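Local coordinates for protein glutathione transferase o1 (Bombyx mori, PDB 3RBT) that probably transfers glutathione to electrophilic substrates and may reduce dehydroascorbate, as a dimeric omega-class member of the glutathione transferase superfamily, at residues 39-43 with 177-181; 44-50 with 96-100; 74-78 with 89-95; 125-129 with 151-155; 137-141 with 231-235. One frame throughout, in Å; residues are numbered along the deposited sequence.

In the fold
From the N terminus, helix 36-47 comes first and supplies one side of contacts 1 and 2. Contact 3 closes the shortest loop, joining strand 77-80 to the strand end at Leu-89 and to helix 92-102. It nests inside contact 2, which packs the end of helix 36-47 on helix 92-102. Both lie in the thioredoxin-like N-terminal domain and both touch the second subunit. Contact 4 then pairs helices 113-138 and 145-162 of the helical domain. Contact 1 closes only at helix 174-186, so it encloses contacts 2, 3 and 4 and joins the two domains. Contact 5 crosses contacts 1 and 4, tying the end of helix 113-138 to helix 227-237.

Contact 1 of 5, residues 39-43 with 177-181; sequences HRVLL and YMVWP
This is a buried helix-helix contact between the two domains of the glutathione transferase fold. Helix 36-47 of the thioredoxin-like domain packs on helix 174-186 of the helical domain, close to the chain centre. The axes of the two short segments approach to 8.4 Å at 140°, so they run roughly antiparallel. In register, His-39 lies by Pro-181, Arg-40 by Met-178 and Leu-43 by Tyr-177. Helix 174-186 is kinked at Pro-181, whose N cannot donate. Pro-181 CG sits over the His-39 ring, 4.2 Å from its centroid, a CH-pi contact. Leu-43 (m, t) brings CD1 to 3.9 Å from Pro-181 CD and 4.1 Å from Trp-180 CB. Leu-43 CB lies 4.0 Å from Tyr-177 CD2. Arg-40 extends along the interface with chi2 and chi3 both t. Arg-40 NE donates to Met-178 O at 2.6 Å, nearly linear, and Met-178 CE covers one face of the guanidinium. Arg-40 thus makes one strong bond across the domain interface and one, NH1 to Ser-92 OG, within its own domain.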
# COMPACT_ATOMS: atom_id res chain seq x y z
N HIS A 39 10.35 -12.83 6.33
CA HIS A 39 10.51 -13.95 5.39
C HIS A 39 10.38 -13.45 3.94
O HIS A 39 11.22 -13.76 3.08
CB HIS A 39 9.45 -15.03 5.68
CG HIS A 39 9.69 -16.34 4.99
ND1 HIS A 39 8.96 -17.47 5.29
CD2 HIS A 39 10.56 -16.70 4.02
CE1 HIS A 39 9.36 -18.47 4.52
NE2 HIS A 39 10.34 -18.03 3.75
N ARG A 40 9.35 -12.64 3.70
CA ARG A 40 9.17 -11.88 2.46
C ARG A 40 10.41 -11.16 1.97
O ARG A 40 10.80 -11.30 0.81
CB ARG A 40 8.11 -10.80 2.68
CG ARG A 40 6.77 -11.10 2.14
CD ARG A 40 5.92 -9.84 2.19
NE ARG A 40 4.59 -10.14 1.68
CZ ARG A 40 3.52 -9.37 1.82
NH1 ARG A 40 3.60 -8.22 2.47
NH2 ARG A 40 2.38 -9.77 1.29
N VAL A 41 10.99 -10.34 2.84
CA VAL A 41 12.16 -9.57 2.50
C VAL A 41 13.38 -10.48 2.30
O VAL A 41 14.19 -10.23 1.42
CB VAL A 41 12.44 -8.46 3.55
CG1 VAL A 41 13.68 -7.65 3.15
CG2 VAL A 41 11.22 -7.53 3.69
N LEU A 42 13.51 -11.53 3.11
CA LEU A 42 14.59 -12.51 2.91
C LEU A 42 14.52 -13.16 1.52
O LEU A 42 15.54 -13.35 0.87
CB LEU A 42 14.61 -13.58 4.01
CG LEU A 42 15.06 -13.13 5.40
CD1 LEU A 42 14.75 -14.20 6.46
CD2 LEU A 42 16.56 -12.79 5.41
N LEU A 43 13.31 -13.52 1.08
CA LEU A 43 13.11 -14.11 -0.25
C LEU A 43 13.57 -13.19 -1.39
O LEU A 43 14.28 -13.63 -2.30
CB LEU A 43 11.64 -14.49 -0.45
CG LEU A 43 11.11 -15.62 0.44
CD1 LEU A 43 9.59 -15.81 0.24
CD2 LEU A 43 11.89 -16.93 0.28
N TYR A 177 6.84 -14.44 -4.55
CA TYR A 177 7.60 -14.35 -3.31
C TYR A 177 6.88 -13.54 -2.21
O TYR A 177 7.03 -13.85 -1.03
CB TYR A 177 9.00 -13.78 -3.56
CG TYR A 177 9.92 -14.69 -4.36
CD1 TYR A 177 10.48 -14.26 -5.56
CD2 TYR A 177 10.23 -15.97 -3.91
CE1 TYR A 177 11.33 -15.09 -6.29
CE2 TYR A 177 11.08 -16.80 -4.63
CZ TYR A 177 11.61 -16.36 -5.83
OH TYR A 177 12.45 -17.19 -6.54
N MET A 178 6.12 -12.51 -2.61
CA MET A 178 5.36 -11.70 -1.65
C MET A 178 4.33 -12.55 -0.89
O MET A 178 4.07 -12.33 0.29
CB MET A 178 4.63 -10.54 -2.35
CG MET A 178 5.54 -9.38 -2.82
SD MET A 178 6.73 -8.79 -1.60
CE MET A 178 5.76 -7.61 -0.69
N VAL A 179 3.77 -13.52 -1.59
CA VAL A 179 2.66 -14.33 -1.12
C VAL A 179 3.15 -15.60 -0.39
O VAL A 179 2.47 -16.10 0.53
CB VAL A 179 1.77 -14.67 -2.36
CG1 VAL A 179 1.29 -16.07 -2.38
CG2 VAL A 179 0.63 -13.64 -2.50
N TRP A 180 4.33 -16.07 -0.76
CA TRP A 180 4.83 -17.37 -0.30
C TRP A 180 4.90 -17.57 1.22
O TRP A 180 4.48 -18.63 1.70
CB TRP A 180 6.18 -17.73 -0.94
CG TRP A 180 6.57 -19.14 -0.57
CD1 TRP A 180 7.61 -19.51 0.23
CD2 TRP A 180 5.88 -20.34 -0.93
NE1 TRP A 180 7.62 -20.89 0.37
CE2 TRP A 180 6.57 -21.41 -0.33
CE3 TRP A 180 4.75 -20.61 -1.71
CZ2 TRP A 180 6.17 -22.75 -0.51
CZ3 TRP A 180 4.34 -21.93 -1.86
CH2 TRP A 180 5.05 -22.98 -1.26
N PRO A 181 5.45 -16.60 1.98
CA PRO A 181 5.63 -16.88 3.41
C PRO A 181 4.37 -17.43 4.11
O PRO A 181 4.48 -18.39 4.87
CB PRO A 181 6.05 -15.52 3.98
CG PRO A 181 6.80 -14.91 2.86
CD PRO A 181 5.98 -15.27 1.64

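Contact 2 of 5, residues 44-50 with 96-100; sequences VLEAKRI and CDYLD
Apolar contacts form the body of this helix pair. Val-44 (t) points at the helix segment 96-100, with CG2 3.5 Å from Cys-96 SG and CG1 4.1 Å from Leu-99 CD1. Leu-99 (m, t) is the most covered residue. Leu-99 CD1 also lies 3.9 Å from Leu-45 CD2, and Leu-99 CD2 lies 4.1 Å from Ile-50 CD1. The nearest CA pairs are Val-44 with Cys-96 (6.4 Å), Leu-45 with Leu-99 (7.5 Å) and Lys-48 with Asp-100 (7.7 Å). The charged contact is a salt bridge. Lys-48 curls with chi3 and chi4 both p, placing NZ 2.9 Å from Asp-100 OD1. NZ also donates to the carbonyls of Tyr-103 and Arg-105. Backbone bonds shape the helix end. Arg-49 has positive phi (56°), and Arg-49 N to Glu-46 O (2.9 Å) with Ile-50 N to Leu-45 O (3.0 Å) make a Schellman motif. Two helices, 36-47 and 92-102, side by side on one face of the sheet are characteristic of the thioredoxin-like domain of glutathione transferases.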
# COMPACT_ATOMS: atom_id res chain seq x y z
N VAL A 44 13.16 -11.93 -1.32
CA VAL A 44 13.50 -10.92 -2.33
C VAL A 44 15.00 -10.65 -2.39
O VAL A 44 15.60 -10.69 -3.47
CB VAL A 44 12.68 -9.62 -2.12
CG1 VAL A 44 13.15 -8.49 -3.06
CG2 VAL A 44 11.20 -9.91 -2.35
N LEU A 45 15.61 -10.41 -1.23
CA LEU A 45 17.07 -10.23 -1.14
C LEU A 45 17.83 -11.36 -1.81
O LEU A 45 18.80 -11.14 -2.55
CB LEU A 45 17.51 -10.13 0.32
CG LEU A 45 17.23 -8.83 1.07
CD1 LEU A 45 17.20 -9.12 2.56
CD2 LEU A 45 18.28 -7.76 0.73
N GLU A 46 17.38 -12.58 -1.54
CA GLU A 46 18.02 -13.78 -2.08
C GLU A 46 17.77 -13.85 -3.59
O GLU A 46 18.70 -14.05 -4.36
CB GLU A 46 17.48 -15.02 -1.35
CG GLU A 46 18.41 -16.24 -1.35
CD GLU A 46 19.59 -16.11 -0.40
OE1 GLU A 46 19.40 -15.90 0.81
OE2 GLU A 46 20.73 -16.24 -0.88
N ALA A 47 16.52 -13.64 -4.01
CA ALA A 47 16.17 -13.61 -5.44
C ALA A 47 17.00 -12.60 -6.22
O ALA A 47 17.41 -12.87 -7.35
CB ALA A 47 14.69 -13.33 -5.63
N LYS A 48 17.26 -11.45 -5.61
CA LYS A 48 18.03 -10.40 -6.27
C LYS A 48 19.53 -10.54 -6.03
O LYS A 48 20.32 -9.77 -6.57
CB LYS A 48 17.51 -9.01 -5.87
CG LYS A 48 16.01 -8.82 -6.21
CD LYS A 48 15.63 -7.37 -6.32
CE LYS A 48 16.50 -6.63 -7.36
NZ LYS A 48 15.92 -6.69 -8.73
N ARG A 49 19.90 -11.55 -5.25
CA ARG A 49 21.30 -11.88 -5.00
C ARG A 49 22.06 -10.67 -4.45
O ARG A 49 23.12 -10.29 -4.94
CB ARG A 49 21.94 -12.47 -6.27
CG ARG A 49 21.21 -13.73 -6.74
CD ARG A 49 21.86 -14.36 -7.94
NE ARG A 49 21.58 -15.79 -8.01
CZ ARG A 49 22.30 -16.66 -8.71
NH1 ARG A 49 23.36 -16.25 -9.40
NH2 ARG A 49 21.96 -17.95 -8.71
N ILE A 50 21.47 -10.06 -3.43
CA ILE A 50 22.05 -8.92 -2.72
C ILE A 50 22.62 -9.45 -1.40
O ILE A 50 21.99 -10.24 -0.70
CB ILE A 50 20.98 -7.83 -2.43
CG1 ILE A 50 20.29 -7.39 -3.73
CG2 ILE A 50 21.61 -6.63 -1.70
CD1 ILE A 50 18.92 -6.72 -3.49
N CYS A 96 10.66 -4.25 -0.36
CA CYS A 96 10.88 -5.14 -1.48
C CYS A 96 10.86 -4.38 -2.80
O CYS A 96 11.63 -4.72 -3.69
CB CYS A 96 9.83 -6.26 -1.48
SG CYS A 96 10.04 -7.48 -0.14
N ASP A 97 9.98 -3.38 -2.91
CA ASP A 97 9.91 -2.54 -4.10
C ASP A 97 11.15 -1.65 -4.25
O ASP A 97 11.66 -1.48 -5.36
CB ASP A 97 8.62 -1.70 -4.13
CG ASP A 97 7.36 -2.55 -4.39
OD1 ASP A 97 7.49 -3.73 -4.77
OD2 ASP A 97 6.24 -2.02 -4.25
N TYR A 98 11.63 -1.13 -3.12
CA TYR A 98 12.90 -0.40 -3.10
C TYR A 98 14.01 -1.27 -3.69
O TYR A 98 14.72 -0.84 -4.58
CB TYR A 98 13.28 0.03 -1.67
CG TYR A 98 14.73 0.46 -1.60
CD1 TYR A 98 15.12 1.71 -2.06
CD2 TYR A 98 15.71 -0.42 -1.14
CE1 TYR A 98 16.45 2.10 -2.03
CE2 TYR A 98 17.05 -0.03 -1.11
CZ TYR A 98 17.41 1.22 -1.56
OH TYR A 98 18.74 1.61 -1.55
N LEU A 99 14.12 -2.50 -3.20
CA LEU A 99 15.14 -3.44 -3.66
C LEU A 99 15.01 -3.75 -5.15
O LEU A 99 16.02 -3.83 -5.84
CB LEU A 99 15.08 -4.75 -2.86
CG LEU A 99 15.40 -4.60 -1.35
CD1 LEU A 99 15.13 -5.90 -0.62
CD2 LEU A 99 16.85 -4.13 -1.16
N ASP A 100 13.78 -3.89 -5.63
CA ASP A 100 13.57 -4.21 -7.05
C ASP A 100 13.91 -3.05 -8.00
O ASP A 100 14.32 -3.29 -9.14
CB ASP A 100 12.16 -4.73 -7.33
CG ASP A 100 12.11 -5.60 -8.57
OD1 ASP A 100 13.03 -6.40 -8.76
OD2 ASP A 100 11.14 -5.50 -9.33

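Contact 3 of 5, residues 74-78 with 89-95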
# COMPACT_ATOMS: atom_id res chain seq x y z
N LYS A 74 7.99 -1.30 14.07
CA LYS A 74 7.61 -1.96 12.84
C LYS A 74 8.66 -2.99 12.46
O LYS A 74 9.85 -2.81 12.76
CB LYS A 74 7.41 -0.95 11.71
CG LYS A 74 6.57 0.26 12.12
CD LYS A 74 5.99 0.99 10.94
CE LYS A 74 4.56 0.54 10.68
NZ LYS A 74 3.89 1.42 9.69
N ILE A 75 8.21 -4.08 11.85
CA ILE A 75 9.10 -5.17 11.44
C ILE A 75 8.70 -5.71 10.07
O ILE A 75 7.52 -5.68 9.72
CB ILE A 75 9.18 -6.34 12.47
CG1 ILE A 75 7.80 -6.99 12.68
CG2 ILE A 75 9.84 -5.88 13.80
CD1 ILE A 75 7.86 -8.27 13.50
N PRO A 76 9.69 -6.17 9.28
CA PRO A 76 11.13 -6.10 9.57
C PRO A 76 11.65 -4.70 9.28
O PRO A 76 10.88 -3.83 8.87
CB PRO A 76 11.72 -7.09 8.57
CG PRO A 76 10.83 -6.93 7.38
CD PRO A 76 9.44 -6.82 7.98
N VAL A 77 12.94 -4.49 9.50
CA VAL A 77 13.59 -3.24 9.10
C VAL A 77 14.77 -3.57 8.20
O VAL A 77 15.60 -4.42 8.53
CB VAL A 77 14.12 -2.44 10.31
CG1 VAL A 77 14.84 -1.17 9.83
CG2 VAL A 77 13.00 -2.09 11.28
N LEU A 78 14.84 -2.91 7.05
CA LEU A 78 16.01 -3.03 6.21
C LEU A 78 16.82 -1.76 6.36
O LEU A 78 16.34 -0.65 6.07
CB LEU A 78 15.61 -3.26 4.74
CG LEU A 78 16.75 -3.43 3.72
CD1 LEU A 78 17.44 -4.80 3.83
CD2 LEU A 78 16.26 -3.21 2.29
N LEU A 89 14.68 1.45 6.59
CA LEU A 89 13.53 1.40 5.69
C LEU A 89 12.50 0.46 6.28
O LEU A 89 12.84 -0.63 6.73
CB LEU A 89 13.94 0.91 4.29
CG LEU A 89 14.33 1.95 3.22
CD1 LEU A 89 14.54 1.25 1.87
CD2 LEU A 89 13.27 3.01 3.08
N PHE A 90 11.24 0.91 6.27
CA PHE A 90 10.14 0.18 6.89
C PHE A 90 9.14 -0.33 5.86
O PHE A 90 9.12 0.14 4.71
CB PHE A 90 9.40 1.08 7.91
CG PHE A 90 10.28 1.62 9.01
CD1 PHE A 90 10.64 2.96 9.02
CD2 PHE A 90 10.72 0.80 10.04
CE1 PHE A 90 11.44 3.48 10.04
CE2 PHE A 90 11.53 1.31 11.06
CZ PHE A 90 11.88 2.65 11.07
N GLU A 91 8.29 -1.26 6.30
CA GLU A 91 7.15 -1.81 5.55
C GLU A 91 7.58 -2.74 4.40
O GLU A 91 8.22 -2.29 3.44
CB GLU A 91 6.20 -0.70 5.06
CG GLU A 91 5.54 0.08 6.19
CD GLU A 91 4.36 0.92 5.73
OE1 GLU A 91 3.84 0.65 4.62
OE2 GLU A 91 3.95 1.85 6.48
N SER A 92 7.22 -4.02 4.52
CA SER A 92 7.78 -5.08 3.65
C SER A 92 7.57 -4.83 2.16
O SER A 92 8.46 -5.10 1.36
CB SER A 92 7.24 -6.47 4.03
OG SER A 92 5.85 -6.56 3.77
N VAL A 93 6.40 -4.32 1.80
CA VAL A 93 6.10 -3.95 0.41
C VAL A 93 7.03 -2.84 -0.09
O VAL A 93 7.62 -2.96 -1.16
CB VAL A 93 4.63 -3.51 0.23
CG1 VAL A 93 4.37 -3.11 -1.23
CG2 VAL A 93 3.68 -4.62 0.66
N VAL A 94 7.16 -1.77 0.69
CA VAL A 94 8.03 -0.65 0.32
C VAL A 94 9.49 -1.11 0.22
O VAL A 94 10.22 -0.74 -0.72
CB VAL A 94 7.88 0.52 1.32
CG1 VAL A 94 8.85 1.63 1.00
CG2 VAL A 94 6.45 1.04 1.29
N ILE A 95 9.89 -1.95 1.18
CA ILE A 95 11.25 -2.52 1.24
C ILE A 95 11.56 -3.34 -0.01
O ILE A 95 12.60 -3.14 -0.64
CB ILE A 95 11.46 -3.37 2.52
CG1 ILE A 95 11.61 -2.45 3.74
CG2 ILE A 95 12.68 -4.23 2.37
CD1 ILE A 95 11.43 -3.15 5.12
O HOH W 1 5.96 -5.21 7.00
O HOH W 2 8.40 -2.47 8.70
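Leu-78, Ile-95 and Pro-76 make the apolar centre. Leu-78 CD2 lies 3.7 Å from Ile-95 CG2, and Pro-76 CG lies 4.4 Å from Ile-95 CD1, so the first turn of helix 92-102 packs under the strand. Val-41 of helix 36-47 adjoins this group. Val-77 CG2 meets Phe-90 CE2 at 3.7 Å, away from that centre. Leu-78 and Leu-89 form an antiparallel hydrogen-bonded pair: Leu-78 N to Leu-89 O is 3.0 Å, and Leu-89 N to Leu-78 O is 2.7 Å. The two segments then part, and two waters fill the gap. One joins Pro-76 O (2.8 Å) to Glu-91 N (2.7 Å), the other Ile-75 O (3.2 Å) to Ser-92 N (3.0 Å). At the outer edge Lys-74 NZ reaches Glu-91 OE2 at 3.2 Å, a salt bridge with a weak hydrogen bond. The cis Pro-76 is a hallmark of the thioredoxin-like fold, and in relatives the backbone of the residue just before it hydrogen-bonds glutathione. Here water bridges backbone groups that do not pair directly.

Contact 4 of 5, residues 125-129 with 151-155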
# COMPACT_ATOMS: atom_id res chain seq x y z
N ARG A 125 -5.12 -7.64 -1.81
CA ARG A 125 -6.09 -8.72 -1.63
C ARG A 125 -5.62 -9.86 -0.71
O ARG A 125 -6.41 -10.38 0.09
CB ARG A 125 -6.51 -9.31 -2.98
CG ARG A 125 -7.62 -8.57 -3.66
CD ARG A 125 -7.67 -8.94 -5.14
NE ARG A 125 -8.45 -7.97 -5.91
CZ ARG A 125 -8.20 -7.65 -7.17
NH1 ARG A 125 -7.18 -8.21 -7.82
NH2 ARG A 125 -8.96 -6.75 -7.79
N PHE A 126 -4.35 -10.24 -0.83
CA PHE A 126 -3.75 -11.30 -0.01
C PHE A 126 -3.79 -10.98 1.49
O PHE A 126 -3.73 -11.90 2.32
CB PHE A 126 -2.31 -11.59 -0.46
CG PHE A 126 -1.76 -12.93 0.04
CD1 PHE A 126 -2.13 -14.13 -0.55
CD2 PHE A 126 -0.82 -12.97 1.08
CE1 PHE A 126 -1.60 -15.36 -0.11
CE2 PHE A 126 -0.29 -14.19 1.54
CZ PHE A 126 -0.67 -15.38 0.95
N ASN A 127 -3.90 -9.70 1.84
CA ASN A 127 -3.98 -9.31 3.27
C ASN A 127 -5.13 -9.98 4.03
O ASN A 127 -5.05 -10.14 5.25
CB ASN A 127 -4.07 -7.79 3.43
CG ASN A 127 -2.74 -7.09 3.19
OD1 ASN A 127 -1.67 -7.70 3.32
ND2 ASN A 127 -2.81 -5.82 2.84
N GLU A 128 -6.18 -10.37 3.30
CA GLU A 128 -7.31 -11.08 3.91
C GLU A 128 -6.93 -12.50 4.35
O GLU A 128 -7.38 -12.99 5.39
CB GLU A 128 -8.55 -11.04 3.00
CG GLU A 128 -9.10 -9.61 2.78
CD GLU A 128 -10.33 -9.54 1.88
OE1 GLU A 128 -10.50 -10.40 0.99
OE2 GLU A 128 -11.14 -8.60 2.06
N LEU A 129 -6.06 -13.15 3.57
CA LEU A 129 -5.53 -14.46 3.93
C LEU A 129 -4.60 -14.33 5.14
O LEU A 129 -4.65 -15.14 6.06
CB LEU A 129 -4.82 -15.10 2.72
CG LEU A 129 -4.10 -16.46 2.68
CD1 LEU A 129 -4.40 -17.36 3.85
CD2 LEU A 129 -4.41 -17.19 1.39
N THR A 151 -9.83 -16.30 -0.00
CA THR A 151 -8.69 -15.70 -0.68
C THR A 151 -8.04 -16.70 -1.64
O THR A 151 -7.68 -16.34 -2.76
CB THR A 151 -7.64 -15.16 0.32
OG1 THR A 151 -8.29 -14.33 1.29
CG2 THR A 151 -6.56 -14.35 -0.40
N LEU A 152 -7.93 -17.96 -1.21
CA LEU A 152 -7.37 -19.00 -2.07
C LEU A 152 -8.17 -19.21 -3.36
O LEU A 152 -7.59 -19.52 -4.40
CB LEU A 152 -7.18 -20.33 -1.31
CG LEU A 152 -6.12 -20.39 -0.19
CD1 LEU A 152 -6.11 -21.78 0.47
CD2 LEU A 152 -4.72 -20.03 -0.69
N GLU A 153 -9.50 -19.03 -3.29
CA GLU A 153 -10.34 -19.14 -4.49
C GLU A 153 -9.98 -18.05 -5.51
O GLU A 153 -9.93 -18.31 -6.71
CB GLU A 153 -11.84 -19.09 -4.16
CG GLU A 153 -12.74 -19.76 -5.24
CD GLU A 153 -14.24 -19.77 -4.90
OE1 GLU A 153 -14.86 -20.86 -4.94
OE2 GLU A 153 -14.80 -18.69 -4.62
N ILE A 154 -9.72 -16.84 -5.02
CA ILE A 154 -9.34 -15.71 -5.87
C ILE A 154 -8.00 -16.00 -6.58
O ILE A 154 -7.88 -15.82 -7.79
CB ILE A 154 -9.27 -14.38 -5.05
CG1 ILE A 154 -10.69 -13.90 -4.71
CG2 ILE A 154 -8.50 -13.29 -5.81
CD1 ILE A 154 -10.76 -12.98 -3.50
N PHE A 155 -7.03 -16.46 -5.81
CA PHE A 155 -5.70 -16.75 -6.35
C PHE A 155 -5.65 -17.97 -7.26
O PHE A 155 -4.82 -18.04 -8.16
CB PHE A 155 -4.66 -16.81 -5.23
CG PHE A 155 -4.19 -15.46 -4.79
CD1 PHE A 155 -2.97 -14.96 -5.23
CD2 PHE A 155 -4.98 -14.67 -3.96
CE1 PHE A 155 -2.54 -13.69 -4.85
CE2 PHE A 155 -4.55 -13.39 -3.56
CZ PHE A 155 -3.32 -12.90 -4.01
O HOH W 3 -9.03 -12.08 -0.30
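Thr-151, Leu-129 and Phe-155 carry most of this contact between helices 113-138 and 145-162, whose segment axes come within 9.6 Å at 140°. Thr-151 has the most covered surface, and its CA forms the segments' closest CA pair, 5.7 Å from Leu-129 CA. Thr-151 CG2 lies 3.7 Å from Leu-129 CB and 4.2 Å from Phe-126 CA. Leu-129 reaches on to Leu-152, with 3.5 Å between the two CD2 atoms. Phe-155 offers a ring face to the edge of Phe-126. This T-shaped pair has centroids 5.5 Å apart and planes at 77°. Val-179 of helix 174-186 touches both rings, so the pair belongs to the core of the helical domain. On the other flank a water is hydrogen-bonded to Thr-151 OG1 (2.9 Å), Arg-125 O (3.1 Å) and Glu-128 OE1 (2.6 Å). Thr-151 OG1 also bonds Gln-147 O, and Glu-128 pairs with Arg-72 of the second subunit. No direct hydrogen bond links the segments. They cohere through apolar and aromatic packing, and water makes the polar link.

Contact 5 of 5, residues 137-141 with 231-235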
# COMPACT_ATOMS: atom_id res chain seq x y z
N PHE A 137 -3.42 -18.99 13.92
CA PHE A 137 -2.23 -19.44 14.65
C PHE A 137 -2.22 -18.91 16.08
O PHE A 137 -1.45 -19.38 16.92
CB PHE A 137 -0.94 -19.03 13.91
CG PHE A 137 -0.86 -19.53 12.49
CD1 PHE A 137 -1.68 -20.56 12.03
CD2 PHE A 137 0.07 -18.98 11.61
CE1 PHE A 137 -1.59 -21.02 10.72
CE2 PHE A 137 0.17 -19.42 10.31
CZ PHE A 137 -0.67 -20.44 9.85
N ASP A 138 -3.10 -17.95 16.34
CA ASP A 138 -3.23 -17.32 17.64
C ASP A 138 -4.18 -18.11 18.55
O ASP A 138 -4.10 -18.00 19.77
CB ASP A 138 -3.73 -15.88 17.46
CG ASP A 138 -3.06 -14.89 18.41
OD1 ASP A 138 -1.90 -15.11 18.82
OD2 ASP A 138 -3.70 -13.86 18.72
N THR A 139 -5.06 -18.91 17.94
CA THR A 139 -6.17 -19.54 18.67
C THR A 139 -6.20 -21.08 18.58
O THR A 139 -7.27 -21.67 18.46
CB THR A 139 -7.53 -18.97 18.20
OG1 THR A 139 -7.70 -19.23 16.80
CG2 THR A 139 -7.62 -17.46 18.46
N ASN A 140 -5.04 -21.71 18.67
CA ASN A 140 -4.88 -23.15 18.38
C ASN A 140 -5.63 -23.62 17.11
O ASN A 140 -6.41 -24.58 17.14
CB ASN A 140 -5.23 -24.04 19.60
CG ASN A 140 -4.65 -25.46 19.47
OD1 ASN A 140 -3.44 -25.66 19.57
ND2 ASN A 140 -5.52 -26.44 19.25
N PHE A 141 -5.38 -22.90 16.02
CA PHE A 141 -5.79 -23.30 14.66
C PHE A 141 -7.28 -23.62 14.57
O PHE A 141 -7.70 -24.46 13.76
CB PHE A 141 -4.91 -24.45 14.15
CG PHE A 141 -3.48 -24.36 14.62
CD1 PHE A 141 -3.02 -25.18 15.65
CD2 PHE A 141 -2.61 -23.43 14.06
CE1 PHE A 141 -1.70 -25.09 16.09
CE2 PHE A 141 -1.30 -23.33 14.49
CZ PHE A 141 -0.84 -24.16 15.51
N PHE A 231 4.43 -25.77 13.04
CA PHE A 231 3.40 -26.22 13.98
C PHE A 231 3.88 -26.15 15.43
O PHE A 231 3.19 -25.60 16.28
CB PHE A 231 2.93 -27.64 13.62
CG PHE A 231 1.93 -28.24 14.60
CD1 PHE A 231 0.63 -27.74 14.69
CD2 PHE A 231 2.29 -29.32 15.40
CE1 PHE A 231 -0.29 -28.31 15.58
CE2 PHE A 231 1.37 -29.89 16.29
CZ PHE A 231 0.08 -29.38 16.38
N ASP A 232 5.07 -26.68 15.68
CA ASP A 232 5.67 -26.59 17.00
C ASP A 232 5.96 -25.15 17.41
O ASP A 232 5.79 -24.79 18.57
CB ASP A 232 6.92 -27.48 17.08
CG ASP A 232 6.57 -28.95 17.18
OD1 ASP A 232 5.52 -29.26 17.78
OD2 ASP A 232 7.32 -29.80 16.66
N TYR A 233 6.38 -24.32 16.45
CA TYR A 233 6.58 -22.90 16.72
C TYR A 233 5.29 -22.16 17.06
O TYR A 233 5.22 -21.47 18.08
CB TYR A 233 7.26 -22.16 15.55
CG TYR A 233 7.28 -20.66 15.83
CD1 TYR A 233 6.32 -19.81 15.28
CD2 TYR A 233 8.23 -20.12 16.70
CE1 TYR A 233 6.32 -18.44 15.57
CE2 TYR A 233 8.24 -18.75 16.98
CZ TYR A 233 7.28 -17.93 16.42
OH TYR A 233 7.30 -16.59 16.71
N TYR A 234 4.28 -22.27 16.20
CA TYR A 234 3.05 -21.51 16.40
C TYR A 234 2.21 -21.95 17.60
O TYR A 234 1.57 -21.12 18.23
CB TYR A 234 2.24 -21.39 15.09
CG TYR A 234 2.83 -20.34 14.16
CD1 TYR A 234 3.45 -20.70 12.97
CD2 TYR A 234 2.77 -18.99 14.49
CE1 TYR A 234 4.01 -19.72 12.13
CE2 TYR A 234 3.32 -18.01 13.67
CZ TYR A 234 3.94 -18.38 12.49
OH TYR A 234 4.47 -17.41 11.69
N LYS A 235 2.23 -23.24 17.93
CA LYS A 235 1.49 -23.70 19.11
C LYS A 235 2.00 -23.02 20.38
O LYS A 235 1.21 -22.57 21.21
CB LYS A 235 1.46 -25.23 19.23
CG LYS A 235 2.80 -25.90 19.52
CD LYS A 235 2.63 -27.15 20.41
CE LYS A 235 2.18 -28.38 19.63
NZ LYS A 235 2.03 -29.55 20.56
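Phe-137 lays its ring against Tyr-234, the two centroids 4.7 Å apart and the planes inclined at 38°. The pair joins two parts of the all-helical C-terminal domain of the glutathione transferase fold: the end of the long helix 113-138 and helix 227-237 near the C terminus. Here the CA atoms of Phe-137 and Tyr-234 are 5.9 Å apart, and Phe-137 CB lies 3.8 Å from Tyr-234 CD2. Beyond Asp-138 the chain turns. Asn-140 and Phe-141 both have positive phi (44° and 53°), and this bend brings Phe-141 back to face the helix. Phe-141 has the second largest covered area, after Tyr-234. Its edge meets Tyr-234 CB, with CE2 at 4.1 Å, and its CZ comes 4.0 Å from Lys-235 N. Leu-188 touches both Phe-137 and Phe-141, and Val-192 touches Phe-141 and Phe-231, so the rings extend an apolar cluster shared with helix 189-192. The two segments share no hydrogen bond. The polar end of Tyr-234 turns to another helix, its OH bonded to Arg-185 NE. Phe-141 and Phe-231 are a second inclined ring pair, with planes at 34° and centroids 5.6 Å apart; their closest atoms are the two CE1 carbons, at 3.6 Å.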